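Trans-4-hydroxy-L-proline dehydratase (Clostridioides difficile 70-100-2010, PDB 6VXC) catalyses the radical-based dehydration of trans-4-hydroxy-L-proline to (S)-1-pyrroline-5-carboxylate, a step in the anaerobic breakdown of hydroxyproline. Local coordinates at residues R418-F426 against I780-D788. Sequence-based numbering, arbitrary orientation.
Sequences RKGWGQPAF and IVRVAGYSD
S787 OG takes part in two hydrogen bonds at once: it donates to W421 O across the contact, at 2.7 Å, and accepts from R782 NH2 in its own segment, at 3.2 Å. S787 belongs to the glycyl radical loop of this glycyl radical enzyme, in which antiparallel strands 780-782 and 787-789 flank the turn bearing G785, the radical site, here without the radical. The loop meets the connection between helix 407-418 and strand 426-428. At W421 O the C=O...OG angle is 136° and the donor lies somewhat off the carbonyl plane. The other bond lies close to the guanidinium plane of R782, with an N-H...O angle of 155°; the serine oxygen thereby links the arginine to the backbone of W421. The R782 chain leaves with CG opposite the backbone N (chi1 -164°), then bends at chi2, which lays R782 CD against G422 CA, 3.6 Å away. G422 CA also packs directly against S787 OG, and the phi of G422 is positive, a conformation glycine takes easily. At the guanidinium edge, Q423 CG approaches R782 NH2 to 3.7 Å, the amide plane standing nearly perpendicular to the guanidinium. R782 NH1 bonds to Q757, and the R782 side chain lies about 7 Å from that of C454, the probable cysteine radical site. I780 adds an apolar touch, its CG2 resting 3.8 Å from W421 CB. One water joins the two segments, accepting from Q423 NE2, which also bonds P395 O, and from S787 N at 2.8 Å.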
loop_
_atom_site.group_PDB
_atom_site.type_symbol
_atom_site.label_atom_id
_atom_site.label_comp_id
_atom_site.label_asym_id
_atom_site.label_seq_id
_atom_site.Cartn_x
_atom_site.Cartn_y
_atom_site.Cartn_z
ATOM N N ARG A 418 -11.201 -16.247 10.335
ATOM C CA ARG A 418 -10.883 -17.310 11.268
ATOM C C ARG A 418 -10.150 -18.459 10.592
ATOM O O ARG A 418 -9.461 -19.221 11.267
ATOM C CB ARG A 418 -12.188 -17.808 11.906
ATOM C CG ARG A 418 -12.051 -19.032 12.766
ATOM C CD ARG A 418 -13.362 -19.374 13.482
ATOM N NE ARG A 418 -14.410 -19.869 12.594
ATOM C CZ ARG A 418 -15.563 -20.369 13.032
ATOM N NH1 ARG A 418 -16.478 -20.800 12.187
ATOM N NH2 ARG A 418 -15.799 -20.432 14.333
ATOM N N LYS A 419 -10.237 -18.579 9.269
ATOM C CA LYS A 419 -9.482 -19.633 8.605
ATOM C C LYS A 419 -7.972 -19.392 8.633
ATOM O O LYS A 419 -7.213 -20.292 8.278
ATOM C CB LYS A 419 -9.983 -19.803 7.174
ATOM C CG LYS A 419 -11.467 -20.185 7.100
ATOM C CD LYS A 419 -11.914 -20.438 5.687
ATOM C CE LYS A 419 -13.404 -20.758 5.658
ATOM N NZ LYS A 419 -13.872 -21.126 4.296
ATOM N N GLY A 420 -7.518 -18.221 9.056
ATOM C CA GLY A 420 -6.121 -18.054 9.421
ATOM C C GLY A 420 -5.155 -17.657 8.327
ATOM O O GLY A 420 -3.946 -17.825 8.513
ATOM N N TRP A 421 -5.625 -17.160 7.181
ATOM C CA TRP A 421 -4.700 -16.625 6.188
ATOM C C TRP A 421 -4.741 -15.103 6.102
ATOM O O TRP A 421 -4.272 -14.529 5.121
ATOM C CB TRP A 421 -4.915 -17.258 4.808
ATOM C CG TRP A 421 -6.252 -17.108 4.181
ATOM C CD1 TRP A 421 -7.376 -17.806 4.494
ATOM C CD2 TRP A 421 -6.603 -16.256 3.076
ATOM N NE1 TRP A 421 -8.413 -17.429 3.677
ATOM C CE2 TRP A 421 -7.967 -16.476 2.799
ATOM C CE3 TRP A 421 -5.897 -15.323 2.305
ATOM C CZ2 TRP A 421 -8.646 -15.802 1.778
ATOM C CZ3 TRP A 421 -6.572 -14.649 1.289
ATOM C CH2 TRP A 421 -7.929 -14.901 1.032
ATOM N N GLY A 422 -5.292 -14.448 7.095
ATOM C CA GLY A 422 -5.174 -13.009 7.265
ATOM C C GLY A 422 -6.292 -12.165 6.690
ATOM O O GLY A 422 -6.787 -11.266 7.360
ATOM N N GLN A 423 -6.699 -12.444 5.450
ATOM C CA GLN A 423 -7.790 -11.702 4.807
ATOM C C GLN A 423 -9.126 -12.216 5.343
ATOM O O GLN A 423 -9.225 -13.369 5.725
ATOM C CB GLN A 423 -7.754 -11.861 3.270
ATOM C CG GLN A 423 -6.487 -11.344 2.613
ATOM C CD GLN A 423 -6.584 -11.315 1.089
ATOM O OE1 GLN A 423 -7.672 -11.422 0.519
ATOM N NE2 GLN A 423 -5.436 -11.141 0.425
ATOM N N PRO A 424 -10.138 -11.342 5.436
ATOM C CA PRO A 424 -10.094 -9.896 5.196
ATOM C C PRO A 424 -9.685 -9.125 6.447
ATOM O O PRO A 424 -9.929 -9.603 7.560
ATOM C CB PRO A 424 -11.546 -9.559 4.844
ATOM C CG PRO A 424 -12.333 -10.526 5.750
ATOM C CD PRO A 424 -11.506 -11.809 5.745
ATOM N N ALA A 425 -9.086 -7.952 6.262
ATOM C CA ALA A 425 -9.012 -6.986 7.338
ATOM C C ALA A 425 -10.352 -6.258 7.438
ATOM O O ALA A 425 -11.149 -6.249 6.497
ATOM C CB ALA A 425 -7.884 -5.984 7.100
ATOM N N PHE A 426 -10.571 -5.613 8.576
ATOM C CA PHE A 426 -11.809 -4.906 8.870
ATOM C C PHE A 426 -11.521 -3.418 9.029
ATOM O O PHE A 426 -10.618 -3.043 9.777
ATOM C CB PHE A 426 -12.463 -5.463 10.148
ATOM C CG PHE A 426 -12.740 -6.957 10.099
ATOM C CD1 PHE A 426 -11.747 -7.873 10.412
ATOM C CD2 PHE A 426 -13.992 -7.432 9.751
ATOM C CE1 PHE A 426 -11.996 -9.246 10.368
ATOM C CE2 PHE A 426 -14.246 -8.791 9.707
ATOM C CZ PHE A 426 -13.247 -9.705 10.009
ATOM N N ILE A 780 0.181 -19.371 4.733
ATOM C CA ILE A 780 0.012 -17.928 4.585
ATOM C C ILE A 780 -0.336 -17.334 5.946
ATOM O O ILE A 780 -1.123 -17.921 6.694
ATOM C CB ILE A 780 -1.089 -17.605 3.554
ATOM C CG1 ILE A 780 -0.667 -18.087 2.157
ATOM C CG2 ILE A 780 -1.475 -16.120 3.604
ATOM C CD1 ILE A 780 -1.780 -18.052 1.134
ATOM N N VAL A 781 0.281 -16.197 6.288
ATOM C CA VAL A 781 -0.012 -15.498 7.540
ATOM C C VAL A 781 -0.226 -14.015 7.257
ATOM O O VAL A 781 0.087 -13.509 6.178
ATOM C CB VAL A 781 1.086 -15.675 8.621
ATOM C CG1 VAL A 781 1.221 -17.123 9.025
ATOM C CG2 VAL A 781 2.400 -15.118 8.156
ATOM N N ARG A 782 -0.768 -13.323 8.258
ATOM C CA ARG A 782 -0.954 -11.880 8.203
ATOM C C ARG A 782 0.312 -11.186 8.689
ATOM O O ARG A 782 0.806 -11.483 9.772
ATOM C CB ARG A 782 -2.148 -11.447 9.057
ATOM C CG ARG A 782 -2.637 -10.031 8.759
ATOM C CD ARG A 782 -3.226 -9.943 7.344
ATOM N NE ARG A 782 -3.685 -8.601 7.027
ATOM C CZ ARG A 782 -4.333 -8.261 5.914
ATOM N NH1 ARG A 782 -4.717 -7.003 5.728
ATOM N NH2 ARG A 782 -4.617 -9.177 4.996
ATOM N N VAL A 783 0.827 -10.266 7.881
ATOM C CA VAL A 783 2.034 -9.518 8.222
ATOM C C VAL A 783 1.604 -8.179 8.802
ATOM O O VAL A 783 1.444 -8.062 10.011
ATOM C CB VAL A 783 2.960 -9.383 7.001
ATOM C CG1 VAL A 783 4.219 -8.634 7.368
ATOM C CG2 VAL A 783 3.332 -10.762 6.506
ATOM N N ALA A 784 1.367 -7.173 7.958
ATOM C CA ALA A 784 0.865 -5.894 8.470
ATOM C C ALA A 784 0.144 -5.171 7.334
ATOM O O ALA A 784 0.784 -4.519 6.510
ATOM C CB ALA A 784 1.982 -5.043 9.052
ATOM N N GLY A 785 -1.178 -5.284 7.309
ATOM C CA GLY A 785 -1.943 -4.713 6.220
ATOM C C GLY A 785 -1.998 -5.549 4.966
ATOM O O GLY A 785 -2.531 -5.076 3.951
ATOM N N TYR A 786 -1.466 -6.772 5.005
ATOM C CA TYR A 786 -1.483 -7.709 3.887
ATOM C C TYR A 786 -1.100 -9.094 4.383
ATOM O O TYR A 786 -0.487 -9.245 5.437
ATOM C CB TYR A 786 -0.530 -7.303 2.773
ATOM C CG TYR A 786 0.929 -7.463 3.127
ATOM C CD1 TYR A 786 1.540 -6.596 4.021
ATOM C CD2 TYR A 786 1.690 -8.494 2.585
ATOM C CE1 TYR A 786 2.876 -6.729 4.338
ATOM C CE2 TYR A 786 3.029 -8.642 2.900
ATOM C CZ TYR A 786 3.611 -7.753 3.782
ATOM O OH TYR A 786 4.937 -7.880 4.110
ATOM N N SER A 787 -1.424 -10.092 3.576
ATOM C CA SER A 787 -1.069 -11.480 3.832
ATOM C C SER A 787 0.022 -11.916 2.870
ATOM O O SER A 787 0.135 -11.394 1.757
ATOM C CB SER A 787 -2.289 -12.407 3.697
ATOM O OG SER A 787 -3.305 -12.040 4.609
ATOM N N ASP A 788 0.841 -12.861 3.315
ATOM C CA ASP A 788 1.939 -13.346 2.490
ATOM C C ASP A 788 2.275 -14.770 2.899
ATOM O O ASP A 788 1.946 -15.208 3.995
ATOM C CB ASP A 788 3.179 -12.438 2.620
ATOM C CG ASP A 788 4.050 -12.438 1.362
ATOM O OD1 ASP A 788 3.949 -13.388 0.552
ATOM O OD2 ASP A 788 4.837 -11.471 1.192
HETATM O O HOH W 1 -2.686 -10.093 1.075
#